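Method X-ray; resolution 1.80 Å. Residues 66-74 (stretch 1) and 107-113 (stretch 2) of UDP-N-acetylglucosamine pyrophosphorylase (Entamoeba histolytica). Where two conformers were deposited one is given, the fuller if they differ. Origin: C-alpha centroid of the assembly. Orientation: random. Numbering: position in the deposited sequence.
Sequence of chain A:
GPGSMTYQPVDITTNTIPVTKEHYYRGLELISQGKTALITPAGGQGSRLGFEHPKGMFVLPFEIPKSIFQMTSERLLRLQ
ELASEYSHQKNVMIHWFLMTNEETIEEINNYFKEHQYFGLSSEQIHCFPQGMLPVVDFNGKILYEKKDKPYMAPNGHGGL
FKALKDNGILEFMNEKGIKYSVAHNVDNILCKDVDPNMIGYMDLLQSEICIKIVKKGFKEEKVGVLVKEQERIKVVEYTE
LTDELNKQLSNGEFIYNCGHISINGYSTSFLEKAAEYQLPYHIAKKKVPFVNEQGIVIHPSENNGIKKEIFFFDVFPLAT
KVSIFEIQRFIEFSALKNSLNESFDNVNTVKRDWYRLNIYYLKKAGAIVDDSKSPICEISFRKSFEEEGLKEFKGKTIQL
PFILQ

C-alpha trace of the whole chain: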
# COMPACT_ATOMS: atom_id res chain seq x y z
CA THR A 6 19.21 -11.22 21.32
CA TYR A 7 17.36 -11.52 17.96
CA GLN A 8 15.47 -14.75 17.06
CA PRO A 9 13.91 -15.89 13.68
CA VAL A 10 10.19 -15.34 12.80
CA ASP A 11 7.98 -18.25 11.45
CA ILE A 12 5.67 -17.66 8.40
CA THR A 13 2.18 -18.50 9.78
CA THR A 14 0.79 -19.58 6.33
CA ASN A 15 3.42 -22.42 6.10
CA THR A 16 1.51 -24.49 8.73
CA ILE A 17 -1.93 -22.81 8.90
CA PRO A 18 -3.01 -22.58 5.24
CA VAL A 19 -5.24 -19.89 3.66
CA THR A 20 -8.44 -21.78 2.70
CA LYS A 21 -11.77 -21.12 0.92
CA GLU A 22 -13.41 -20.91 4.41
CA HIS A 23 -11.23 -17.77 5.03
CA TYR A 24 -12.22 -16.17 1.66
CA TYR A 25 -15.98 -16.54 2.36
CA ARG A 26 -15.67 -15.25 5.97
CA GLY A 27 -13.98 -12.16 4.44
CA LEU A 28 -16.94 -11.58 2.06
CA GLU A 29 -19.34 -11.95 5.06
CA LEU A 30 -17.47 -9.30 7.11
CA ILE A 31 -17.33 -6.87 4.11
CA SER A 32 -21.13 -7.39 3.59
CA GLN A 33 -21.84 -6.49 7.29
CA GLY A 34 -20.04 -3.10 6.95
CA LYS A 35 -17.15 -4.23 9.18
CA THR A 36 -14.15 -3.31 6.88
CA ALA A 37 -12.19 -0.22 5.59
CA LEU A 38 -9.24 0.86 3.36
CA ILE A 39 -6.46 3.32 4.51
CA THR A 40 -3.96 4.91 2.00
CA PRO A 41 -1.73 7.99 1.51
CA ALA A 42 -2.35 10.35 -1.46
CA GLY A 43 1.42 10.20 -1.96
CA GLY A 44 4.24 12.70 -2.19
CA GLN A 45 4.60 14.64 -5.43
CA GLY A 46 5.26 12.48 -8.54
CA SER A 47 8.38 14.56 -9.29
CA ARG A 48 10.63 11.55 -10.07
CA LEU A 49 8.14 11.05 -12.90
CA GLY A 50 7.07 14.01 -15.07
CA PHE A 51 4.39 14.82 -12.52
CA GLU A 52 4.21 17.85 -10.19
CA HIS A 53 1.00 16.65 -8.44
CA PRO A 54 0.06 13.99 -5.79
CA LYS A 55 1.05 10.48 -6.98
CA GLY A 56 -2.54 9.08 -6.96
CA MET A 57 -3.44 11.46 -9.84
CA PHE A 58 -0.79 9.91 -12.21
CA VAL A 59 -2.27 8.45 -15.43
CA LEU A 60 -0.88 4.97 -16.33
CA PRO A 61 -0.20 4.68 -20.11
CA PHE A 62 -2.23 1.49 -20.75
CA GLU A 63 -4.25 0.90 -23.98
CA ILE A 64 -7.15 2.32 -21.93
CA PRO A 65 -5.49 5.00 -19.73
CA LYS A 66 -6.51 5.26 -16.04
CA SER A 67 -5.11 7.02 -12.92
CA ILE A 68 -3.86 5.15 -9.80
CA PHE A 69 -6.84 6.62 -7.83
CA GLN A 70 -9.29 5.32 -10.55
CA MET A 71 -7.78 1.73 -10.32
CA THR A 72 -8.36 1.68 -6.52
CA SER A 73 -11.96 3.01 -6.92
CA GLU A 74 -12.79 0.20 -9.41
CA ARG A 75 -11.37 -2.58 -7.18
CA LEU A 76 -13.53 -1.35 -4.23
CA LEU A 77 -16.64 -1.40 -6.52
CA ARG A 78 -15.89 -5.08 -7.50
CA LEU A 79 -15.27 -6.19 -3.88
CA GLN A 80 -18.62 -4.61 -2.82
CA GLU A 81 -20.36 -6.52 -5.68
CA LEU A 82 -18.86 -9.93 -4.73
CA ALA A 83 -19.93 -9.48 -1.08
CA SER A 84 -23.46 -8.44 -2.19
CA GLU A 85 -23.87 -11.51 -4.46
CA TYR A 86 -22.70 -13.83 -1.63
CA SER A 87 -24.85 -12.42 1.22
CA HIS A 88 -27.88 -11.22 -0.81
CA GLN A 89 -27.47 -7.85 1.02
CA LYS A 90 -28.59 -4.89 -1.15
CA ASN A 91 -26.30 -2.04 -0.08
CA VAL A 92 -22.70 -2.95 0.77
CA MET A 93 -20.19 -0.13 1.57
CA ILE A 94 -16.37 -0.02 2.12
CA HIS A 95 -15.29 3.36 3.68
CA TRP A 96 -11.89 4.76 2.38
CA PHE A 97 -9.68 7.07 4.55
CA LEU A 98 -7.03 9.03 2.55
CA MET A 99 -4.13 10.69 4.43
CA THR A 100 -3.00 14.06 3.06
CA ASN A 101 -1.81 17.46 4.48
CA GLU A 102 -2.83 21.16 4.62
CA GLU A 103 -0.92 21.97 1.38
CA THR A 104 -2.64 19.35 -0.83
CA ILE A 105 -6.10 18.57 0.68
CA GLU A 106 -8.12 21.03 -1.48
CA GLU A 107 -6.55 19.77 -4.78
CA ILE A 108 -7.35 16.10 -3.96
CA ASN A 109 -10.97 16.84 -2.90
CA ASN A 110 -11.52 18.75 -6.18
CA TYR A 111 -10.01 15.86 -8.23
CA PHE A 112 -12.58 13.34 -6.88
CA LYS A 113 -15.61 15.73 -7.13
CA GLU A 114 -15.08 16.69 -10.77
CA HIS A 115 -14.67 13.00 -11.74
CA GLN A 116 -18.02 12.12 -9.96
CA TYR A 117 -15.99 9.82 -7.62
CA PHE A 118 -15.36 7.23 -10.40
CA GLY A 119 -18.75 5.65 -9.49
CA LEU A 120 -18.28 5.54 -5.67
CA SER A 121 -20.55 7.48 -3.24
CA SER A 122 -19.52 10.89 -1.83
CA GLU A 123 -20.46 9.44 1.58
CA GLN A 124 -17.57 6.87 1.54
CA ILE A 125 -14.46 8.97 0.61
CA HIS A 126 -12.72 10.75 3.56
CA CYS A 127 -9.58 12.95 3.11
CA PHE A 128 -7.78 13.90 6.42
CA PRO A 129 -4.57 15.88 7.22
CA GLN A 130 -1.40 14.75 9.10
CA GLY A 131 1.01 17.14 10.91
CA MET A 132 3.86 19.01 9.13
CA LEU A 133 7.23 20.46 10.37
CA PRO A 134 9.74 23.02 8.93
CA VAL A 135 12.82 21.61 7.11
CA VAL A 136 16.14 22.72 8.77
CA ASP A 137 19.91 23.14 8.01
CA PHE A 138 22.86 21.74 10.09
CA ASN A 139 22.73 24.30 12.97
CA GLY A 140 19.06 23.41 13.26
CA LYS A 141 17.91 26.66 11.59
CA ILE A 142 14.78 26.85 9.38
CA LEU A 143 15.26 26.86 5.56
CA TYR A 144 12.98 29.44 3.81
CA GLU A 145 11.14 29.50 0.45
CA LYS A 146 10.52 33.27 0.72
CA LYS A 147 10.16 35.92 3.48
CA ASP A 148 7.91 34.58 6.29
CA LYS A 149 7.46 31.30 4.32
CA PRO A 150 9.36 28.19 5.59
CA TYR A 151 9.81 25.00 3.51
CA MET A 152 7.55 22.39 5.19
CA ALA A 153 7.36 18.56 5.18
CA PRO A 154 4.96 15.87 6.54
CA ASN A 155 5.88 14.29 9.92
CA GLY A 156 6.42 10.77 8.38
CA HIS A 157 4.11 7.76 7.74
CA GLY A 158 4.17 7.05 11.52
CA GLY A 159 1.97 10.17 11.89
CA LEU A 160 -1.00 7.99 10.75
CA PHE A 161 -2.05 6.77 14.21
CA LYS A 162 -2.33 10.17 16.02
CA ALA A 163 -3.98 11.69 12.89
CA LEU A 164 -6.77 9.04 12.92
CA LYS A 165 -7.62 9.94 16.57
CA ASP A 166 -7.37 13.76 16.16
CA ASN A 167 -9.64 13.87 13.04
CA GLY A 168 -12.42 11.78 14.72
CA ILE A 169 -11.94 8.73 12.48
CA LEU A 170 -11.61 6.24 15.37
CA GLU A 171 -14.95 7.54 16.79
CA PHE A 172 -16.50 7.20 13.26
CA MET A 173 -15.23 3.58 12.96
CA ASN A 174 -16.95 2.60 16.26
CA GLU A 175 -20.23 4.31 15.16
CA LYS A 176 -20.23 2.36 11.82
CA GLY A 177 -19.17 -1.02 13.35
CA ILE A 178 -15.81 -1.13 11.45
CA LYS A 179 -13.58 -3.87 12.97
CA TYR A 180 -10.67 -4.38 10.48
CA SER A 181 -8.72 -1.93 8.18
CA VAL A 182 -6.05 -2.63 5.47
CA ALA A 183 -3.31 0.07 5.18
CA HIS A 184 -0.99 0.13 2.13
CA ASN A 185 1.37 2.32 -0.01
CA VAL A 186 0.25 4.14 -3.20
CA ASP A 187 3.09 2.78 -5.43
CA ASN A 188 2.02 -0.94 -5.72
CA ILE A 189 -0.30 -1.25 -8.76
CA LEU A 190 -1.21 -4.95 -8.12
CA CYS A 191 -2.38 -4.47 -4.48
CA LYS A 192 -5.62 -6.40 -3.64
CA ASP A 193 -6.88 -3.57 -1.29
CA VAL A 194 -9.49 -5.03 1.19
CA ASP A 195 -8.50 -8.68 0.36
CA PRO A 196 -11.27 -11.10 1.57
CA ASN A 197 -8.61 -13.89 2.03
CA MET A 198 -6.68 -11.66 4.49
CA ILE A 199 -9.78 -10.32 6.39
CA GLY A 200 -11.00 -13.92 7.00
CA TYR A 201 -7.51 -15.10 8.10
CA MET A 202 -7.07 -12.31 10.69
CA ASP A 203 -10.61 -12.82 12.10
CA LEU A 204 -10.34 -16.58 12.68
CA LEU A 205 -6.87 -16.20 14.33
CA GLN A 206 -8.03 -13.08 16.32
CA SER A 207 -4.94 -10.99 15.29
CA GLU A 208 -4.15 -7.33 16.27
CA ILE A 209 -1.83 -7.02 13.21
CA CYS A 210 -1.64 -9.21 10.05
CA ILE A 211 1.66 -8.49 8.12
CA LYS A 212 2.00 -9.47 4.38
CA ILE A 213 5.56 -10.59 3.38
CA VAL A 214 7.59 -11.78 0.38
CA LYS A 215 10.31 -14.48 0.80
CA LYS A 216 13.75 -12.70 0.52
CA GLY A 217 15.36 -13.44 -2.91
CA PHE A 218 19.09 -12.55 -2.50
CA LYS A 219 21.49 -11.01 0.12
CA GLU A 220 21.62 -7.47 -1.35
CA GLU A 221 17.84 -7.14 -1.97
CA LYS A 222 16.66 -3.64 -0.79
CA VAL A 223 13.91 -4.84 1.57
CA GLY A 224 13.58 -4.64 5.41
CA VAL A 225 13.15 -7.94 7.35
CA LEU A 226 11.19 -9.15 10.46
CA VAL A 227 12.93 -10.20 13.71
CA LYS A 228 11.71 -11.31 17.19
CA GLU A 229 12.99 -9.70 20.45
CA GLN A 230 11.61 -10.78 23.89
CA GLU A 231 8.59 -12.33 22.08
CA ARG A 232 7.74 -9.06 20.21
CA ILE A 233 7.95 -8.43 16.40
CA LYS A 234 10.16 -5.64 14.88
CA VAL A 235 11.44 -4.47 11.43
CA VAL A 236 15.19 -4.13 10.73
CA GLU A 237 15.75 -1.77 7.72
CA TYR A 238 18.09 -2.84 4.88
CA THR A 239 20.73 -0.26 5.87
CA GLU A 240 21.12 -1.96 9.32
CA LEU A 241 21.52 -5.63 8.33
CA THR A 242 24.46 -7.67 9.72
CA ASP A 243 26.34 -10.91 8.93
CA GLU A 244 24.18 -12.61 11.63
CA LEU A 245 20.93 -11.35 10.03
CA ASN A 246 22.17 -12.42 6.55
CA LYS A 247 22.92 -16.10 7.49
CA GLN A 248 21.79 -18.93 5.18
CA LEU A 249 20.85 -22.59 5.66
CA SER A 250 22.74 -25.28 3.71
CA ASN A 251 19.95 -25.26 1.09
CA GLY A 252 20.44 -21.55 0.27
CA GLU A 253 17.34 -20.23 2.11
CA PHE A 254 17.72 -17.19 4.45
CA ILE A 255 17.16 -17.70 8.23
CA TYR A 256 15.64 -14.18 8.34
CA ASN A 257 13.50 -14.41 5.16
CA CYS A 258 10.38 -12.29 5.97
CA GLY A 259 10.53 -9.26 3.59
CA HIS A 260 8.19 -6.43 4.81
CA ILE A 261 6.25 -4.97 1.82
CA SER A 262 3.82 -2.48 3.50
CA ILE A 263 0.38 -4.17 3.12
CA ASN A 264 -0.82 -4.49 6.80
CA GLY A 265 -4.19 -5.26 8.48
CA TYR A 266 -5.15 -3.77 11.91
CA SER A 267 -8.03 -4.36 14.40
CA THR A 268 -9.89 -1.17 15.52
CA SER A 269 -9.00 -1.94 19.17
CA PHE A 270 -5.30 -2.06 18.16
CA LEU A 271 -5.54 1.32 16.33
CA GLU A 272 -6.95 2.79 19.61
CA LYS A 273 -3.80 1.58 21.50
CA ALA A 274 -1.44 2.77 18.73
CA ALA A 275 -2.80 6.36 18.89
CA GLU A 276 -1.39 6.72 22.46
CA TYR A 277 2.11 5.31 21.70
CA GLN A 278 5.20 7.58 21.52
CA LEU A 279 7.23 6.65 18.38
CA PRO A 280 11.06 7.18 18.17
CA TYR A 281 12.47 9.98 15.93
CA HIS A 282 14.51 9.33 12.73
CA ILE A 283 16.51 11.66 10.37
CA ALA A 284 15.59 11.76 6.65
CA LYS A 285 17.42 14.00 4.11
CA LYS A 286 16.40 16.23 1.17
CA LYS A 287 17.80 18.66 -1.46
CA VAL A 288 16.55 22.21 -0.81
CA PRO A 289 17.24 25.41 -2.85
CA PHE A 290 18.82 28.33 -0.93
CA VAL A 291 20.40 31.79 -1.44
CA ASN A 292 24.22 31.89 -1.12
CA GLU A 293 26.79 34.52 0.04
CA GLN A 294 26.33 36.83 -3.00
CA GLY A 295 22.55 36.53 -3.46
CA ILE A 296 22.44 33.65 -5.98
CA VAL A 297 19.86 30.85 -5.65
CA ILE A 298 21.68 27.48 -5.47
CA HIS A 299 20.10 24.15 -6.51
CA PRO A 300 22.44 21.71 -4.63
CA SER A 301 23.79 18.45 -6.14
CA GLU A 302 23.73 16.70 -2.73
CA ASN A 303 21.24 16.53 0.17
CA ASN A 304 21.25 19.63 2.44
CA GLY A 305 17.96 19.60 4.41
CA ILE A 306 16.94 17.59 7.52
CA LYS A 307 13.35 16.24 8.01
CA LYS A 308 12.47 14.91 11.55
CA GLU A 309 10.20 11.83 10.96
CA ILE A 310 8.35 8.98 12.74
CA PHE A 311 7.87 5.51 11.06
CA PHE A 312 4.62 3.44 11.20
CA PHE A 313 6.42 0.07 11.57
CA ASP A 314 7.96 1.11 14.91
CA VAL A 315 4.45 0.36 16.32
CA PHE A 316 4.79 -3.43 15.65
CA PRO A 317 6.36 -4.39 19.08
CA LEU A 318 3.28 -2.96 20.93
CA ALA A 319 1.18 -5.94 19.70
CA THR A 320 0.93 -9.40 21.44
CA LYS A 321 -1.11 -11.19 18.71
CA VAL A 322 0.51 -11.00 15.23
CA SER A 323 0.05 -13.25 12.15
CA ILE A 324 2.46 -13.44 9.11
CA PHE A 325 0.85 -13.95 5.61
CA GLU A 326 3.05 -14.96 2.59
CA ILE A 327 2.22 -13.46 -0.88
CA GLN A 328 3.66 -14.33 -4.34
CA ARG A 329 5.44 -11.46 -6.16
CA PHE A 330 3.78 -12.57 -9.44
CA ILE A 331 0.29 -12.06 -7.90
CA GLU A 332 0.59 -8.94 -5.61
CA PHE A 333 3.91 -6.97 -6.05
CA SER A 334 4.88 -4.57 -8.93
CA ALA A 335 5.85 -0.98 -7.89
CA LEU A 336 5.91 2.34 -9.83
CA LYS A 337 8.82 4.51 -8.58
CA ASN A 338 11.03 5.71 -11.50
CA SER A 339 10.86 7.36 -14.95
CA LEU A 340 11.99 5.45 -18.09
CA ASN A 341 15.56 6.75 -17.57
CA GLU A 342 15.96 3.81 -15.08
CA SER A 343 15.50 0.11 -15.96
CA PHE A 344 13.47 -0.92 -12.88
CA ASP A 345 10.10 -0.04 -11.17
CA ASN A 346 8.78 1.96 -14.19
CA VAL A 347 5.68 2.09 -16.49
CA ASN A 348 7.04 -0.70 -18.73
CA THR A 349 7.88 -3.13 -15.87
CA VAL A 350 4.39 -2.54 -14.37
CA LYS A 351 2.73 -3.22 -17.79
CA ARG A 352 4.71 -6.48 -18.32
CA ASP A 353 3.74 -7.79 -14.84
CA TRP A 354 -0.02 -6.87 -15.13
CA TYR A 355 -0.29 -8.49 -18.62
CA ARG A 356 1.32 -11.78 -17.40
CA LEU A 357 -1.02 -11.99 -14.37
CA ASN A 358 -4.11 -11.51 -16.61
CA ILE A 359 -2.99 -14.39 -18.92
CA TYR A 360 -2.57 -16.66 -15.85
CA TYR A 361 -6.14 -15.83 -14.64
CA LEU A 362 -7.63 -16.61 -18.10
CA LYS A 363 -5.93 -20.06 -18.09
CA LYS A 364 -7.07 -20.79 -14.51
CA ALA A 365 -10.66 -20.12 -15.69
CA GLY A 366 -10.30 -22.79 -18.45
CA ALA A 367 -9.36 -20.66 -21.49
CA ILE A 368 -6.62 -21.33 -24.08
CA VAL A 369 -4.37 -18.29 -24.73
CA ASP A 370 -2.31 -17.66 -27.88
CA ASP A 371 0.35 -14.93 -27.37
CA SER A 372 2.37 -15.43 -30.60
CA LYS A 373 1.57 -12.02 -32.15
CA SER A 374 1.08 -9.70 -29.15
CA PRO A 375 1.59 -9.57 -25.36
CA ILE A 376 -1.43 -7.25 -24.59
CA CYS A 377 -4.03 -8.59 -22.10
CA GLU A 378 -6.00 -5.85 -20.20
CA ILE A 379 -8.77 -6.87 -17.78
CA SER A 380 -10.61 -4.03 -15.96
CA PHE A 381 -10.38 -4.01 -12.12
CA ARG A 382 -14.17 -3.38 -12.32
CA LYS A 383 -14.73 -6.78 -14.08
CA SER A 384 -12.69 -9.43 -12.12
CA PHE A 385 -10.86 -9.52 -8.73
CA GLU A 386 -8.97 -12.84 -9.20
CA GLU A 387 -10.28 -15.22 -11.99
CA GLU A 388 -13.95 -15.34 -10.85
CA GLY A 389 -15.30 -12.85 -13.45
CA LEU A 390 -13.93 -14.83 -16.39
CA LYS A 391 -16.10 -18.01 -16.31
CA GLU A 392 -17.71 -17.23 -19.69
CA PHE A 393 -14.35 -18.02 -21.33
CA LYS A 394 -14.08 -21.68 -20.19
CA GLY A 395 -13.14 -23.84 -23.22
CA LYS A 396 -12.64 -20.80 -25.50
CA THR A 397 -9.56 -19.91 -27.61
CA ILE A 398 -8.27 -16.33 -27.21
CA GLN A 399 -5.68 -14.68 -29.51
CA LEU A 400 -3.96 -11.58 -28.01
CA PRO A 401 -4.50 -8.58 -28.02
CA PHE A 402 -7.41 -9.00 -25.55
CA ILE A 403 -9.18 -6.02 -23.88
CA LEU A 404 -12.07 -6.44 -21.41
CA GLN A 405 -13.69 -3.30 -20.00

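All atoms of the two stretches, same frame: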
# COMPACT_ATOMS: atom_id res chain seq x y z
N LYS A 66 -5.85 4.96 -17.32
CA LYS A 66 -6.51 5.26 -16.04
C LYS A 66 -5.52 5.71 -14.95
O LYS A 66 -4.37 5.27 -14.94
CB LYS A 66 -7.31 4.05 -15.55
CG LYS A 66 -8.43 3.61 -16.49
CD LYS A 66 -9.17 2.38 -15.97
CE LYS A 66 -10.23 1.91 -16.96
NZ LYS A 66 -10.83 0.59 -16.60
N SER A 67 -5.95 6.60 -14.05
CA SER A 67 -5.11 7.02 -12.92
C SER A 67 -5.02 5.94 -11.84
O SER A 67 -5.87 5.03 -11.79
CB SER A 67 -5.63 8.32 -12.27
OG SER A 67 -6.86 8.12 -11.59
N ILE A 68 -4.02 6.06 -10.97
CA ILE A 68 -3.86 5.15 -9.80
C ILE A 68 -5.12 5.22 -8.91
O ILE A 68 -5.67 4.17 -8.50
CB ILE A 68 -2.55 5.47 -9.00
CG1 ILE A 68 -1.29 5.20 -9.87
CG2 ILE A 68 -2.49 4.69 -7.67
CD1 ILE A 68 0.03 5.74 -9.27
N PHE A 69 -5.59 6.44 -8.61
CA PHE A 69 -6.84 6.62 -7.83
C PHE A 69 -8.06 5.93 -8.49
O PHE A 69 -8.88 5.33 -7.77
CB PHE A 69 -7.18 8.10 -7.58
CG PHE A 69 -6.38 8.80 -6.46
CD1 PHE A 69 -5.92 8.11 -5.33
CD2 PHE A 69 -6.16 10.18 -6.53
CE1 PHE A 69 -5.21 8.79 -4.31
CE2 PHE A 69 -5.48 10.87 -5.51
CZ PHE A 69 -4.99 10.16 -4.40
N GLN A 70 -8.19 6.01 -9.83
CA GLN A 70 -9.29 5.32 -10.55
C GLN A 70 -9.22 3.77 -10.43
O GLN A 70 -10.27 3.13 -10.26
CB GLN A 70 -9.37 5.75 -12.05
CG GLN A 70 -10.53 5.03 -12.83
CD GLN A 70 -10.79 5.61 -14.24
OE1 GLN A 70 -10.14 6.56 -14.69
NE2 GLN A 70 -11.77 5.02 -14.94
N MET A 71 -8.01 3.18 -10.53
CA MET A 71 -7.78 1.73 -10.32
C MET A 71 -8.32 1.26 -8.95
O MET A 71 -9.09 0.27 -8.84
CB MET A 71 -6.27 1.39 -10.37
CG MET A 71 -5.43 2.00 -11.49
SD MET A 71 -4.91 0.84 -12.76
CE MET A 71 -6.38 0.82 -13.78
N THR A 72 -7.90 1.97 -7.89
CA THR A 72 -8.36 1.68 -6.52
C THR A 72 -9.90 1.79 -6.39
O THR A 72 -10.55 0.90 -5.81
CB THR A 72 -7.62 2.56 -5.45
OG1 THR A 72 -6.20 2.46 -5.64
CG2 THR A 72 -7.99 2.13 -4.00
N SER A 73 -10.50 2.86 -6.94
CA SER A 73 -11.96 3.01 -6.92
C SER A 73 -12.68 1.79 -7.54
O SER A 73 -13.67 1.28 -6.98
CB SER A 73 -12.41 4.31 -7.64
OG SER A 73 -11.84 5.45 -6.98
N GLU A 74 -12.17 1.31 -8.67
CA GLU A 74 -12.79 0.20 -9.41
C GLU A 74 -12.68 -1.16 -8.67
O GLU A 74 -13.63 -1.96 -8.66
CB GLU A 74 -12.23 0.13 -10.85
CG GLU A 74 -12.73 1.31 -11.75
CD GLU A 74 -12.20 1.27 -13.20
OE1 GLU A 74 -11.29 0.48 -13.50
OE2 GLU A 74 -12.70 2.07 -14.02
N GLU A 107 -6.79 20.32 -3.42
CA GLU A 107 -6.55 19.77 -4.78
C GLU A 107 -7.08 18.32 -4.94
O GLU A 107 -7.69 17.97 -5.96
CB GLU A 107 -5.06 19.91 -5.17
CG GLU A 107 -4.66 19.20 -6.48
CD GLU A 107 -3.19 19.39 -6.89
OE1 GLU A 107 -2.33 19.69 -6.03
OE2 GLU A 107 -2.91 19.21 -8.10
N ILE A 108 -6.87 17.49 -3.92
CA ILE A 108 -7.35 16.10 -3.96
C ILE A 108 -8.89 16.00 -3.88
O ILE A 108 -9.50 15.26 -4.64
CB ILE A 108 -6.66 15.20 -2.88
CG1 ILE A 108 -5.15 15.14 -3.17
CG2 ILE A 108 -7.25 13.78 -2.88
CD1 ILE A 108 -4.31 14.79 -1.97
N ASN A 109 -9.50 16.78 -2.99
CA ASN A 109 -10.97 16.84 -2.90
C ASN A 109 -11.62 17.26 -4.24
O ASN A 109 -12.61 16.66 -4.68
CB ASN A 109 -11.41 17.79 -1.76
CG ASN A 109 -11.48 17.10 -0.39
OD1 ASN A 109 -11.72 15.90 -0.29
ND2 ASN A 109 -11.34 17.89 0.67
N ASN A 110 -11.04 18.28 -4.88
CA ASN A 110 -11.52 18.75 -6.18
C ASN A 110 -11.37 17.69 -7.28
O ASN A 110 -12.25 17.56 -8.14
CB ASN A 110 -10.81 20.05 -6.61
CG ASN A 110 -11.33 21.27 -5.87
OD1 ASN A 110 -12.46 21.29 -5.38
ND2 ASN A 110 -10.50 22.31 -5.80
N TYR A 111 -10.27 16.92 -7.24
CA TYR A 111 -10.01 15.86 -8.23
C TYR A 111 -11.12 14.80 -8.20
O TYR A 111 -11.68 14.46 -9.25
CB TYR A 111 -8.61 15.24 -8.04
CG TYR A 111 -8.29 14.12 -9.02
CD1 TYR A 111 -8.44 12.77 -8.65
CD2 TYR A 111 -7.85 14.40 -10.32
CE1 TYR A 111 -8.16 11.73 -9.56
CE2 TYR A 111 -7.58 13.36 -11.24
CZ TYR A 111 -7.73 12.03 -10.84
OH TYR A 111 -7.47 11.00 -11.71
N PHE A 112 -11.48 14.32 -7.00
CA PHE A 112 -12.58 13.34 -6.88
C PHE A 112 -13.97 13.90 -7.29
O PHE A 112 -14.74 13.24 -8.01
CB PHE A 112 -12.61 12.71 -5.46
CG PHE A 112 -11.61 11.57 -5.27
CD1 PHE A 112 -11.94 10.26 -5.65
CD2 PHE A 112 -10.35 11.80 -4.71
CE1 PHE A 112 -11.02 9.18 -5.46
CE2 PHE A 112 -9.41 10.73 -4.54
CZ PHE A 112 -9.76 9.42 -4.92
N LYS A 113 -14.30 15.11 -6.84
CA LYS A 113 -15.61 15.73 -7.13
C LYS A 113 -15.86 15.91 -8.63
O LYS A 113 -16.94 15.58 -9.15
CB LYS A 113 -15.70 17.09 -6.40
CG LYS A 113 -16.99 17.93 -6.64
CD LYS A 113 -18.25 17.21 -6.19
CE LYS A 113 -19.44 18.18 -6.14
NZ LYS A 113 -20.76 17.48 -6.12

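The contact joins the start of one helix, 68-74, to the middle of another, 107-113, and it is built almost entirely from side chains. The two axes come no closer than 12.2 Å and their N-to-C directions differ by 58°, a separation too wide for backbone packing, so large side chains have to span the gap. The nearest CA atoms across it, those of F69 and F112, are still 8.9 Å apart. Only 250 Å² is buried, both sides summed, and the three aromatic residues, F69, Y111 and F112, account for most of it.

The apolar part centres on F69, whose CA-to-CB bond points toward the second helix and which gives up 84 Å², the largest share of any residue here. Three residues of helix 107-113 meet its ring, each in a different way. F112 reaches over one face, with F112 CZ 3.8 Å from F69 CG. The ring centroids lie 5.1 Å apart and the planes are inclined at 44°, an oblique pair that is neither a stack nor an edge-to-face arrangement. Y111 comes to the edge of the F69 ring, near its plane, where Y111 CE1 sits 3.9 Å from F69 CD2. I108 adds a looser aliphatic contact, I108 CG2 lying 4.3 Å from F69 CE2. The spacing follows helical logic: I108 and Y111 are three positions apart and I108 and F112 four, so all three can serve one ring from neighbouring turns. F112 also shows that the CA-to-CB direction does not settle reach. That bond points sideways, yet the end of the side chain comes nearer to the first stretch.

The polar part across the contact is a single hydrogen bond, between S67 OG and Y111 OH at 2.9 Å. Either hydroxyl could be the donor. Y111, with chi1 at 179° (t), carries its hydroxyl out to the beginning of helix 68-74, so the same ring that packs against F69 also delivers a polar group beyond it.

S67 has a second task. It occupies the N-cap position, and S67 OG accepts from Q70 N at 3.1 Å with an N-H...acceptor angle of 157°. The chi1 of 69° (p) places the hydroxyl where it can meet this amide, which lies in the first turn and lacks a helical carbonyl partner. One oxygen thus caps its own helix and ties it to its neighbour.

S73, about one turn beyond F69, is handled differently. S73 OG donates to F69 O at 3.1 Å, satisfying its hydroxyl within its own helix. S73 OG also lies at the edge of the F112 ring, 4.1 Å from F112 CE1, as a packing contact.

Charged groups stay out of the contact. K66 NZ forms a salt bridge with E74 OE1 at 3.1 Å, and Q70 NE2 donates to E74 OE2 at 3.2 Å. The rule is compact: one central ring, with I108 on one turn and the adjacent Y111 and F112 on the next around it, and a hydroxyl pair at the helix start.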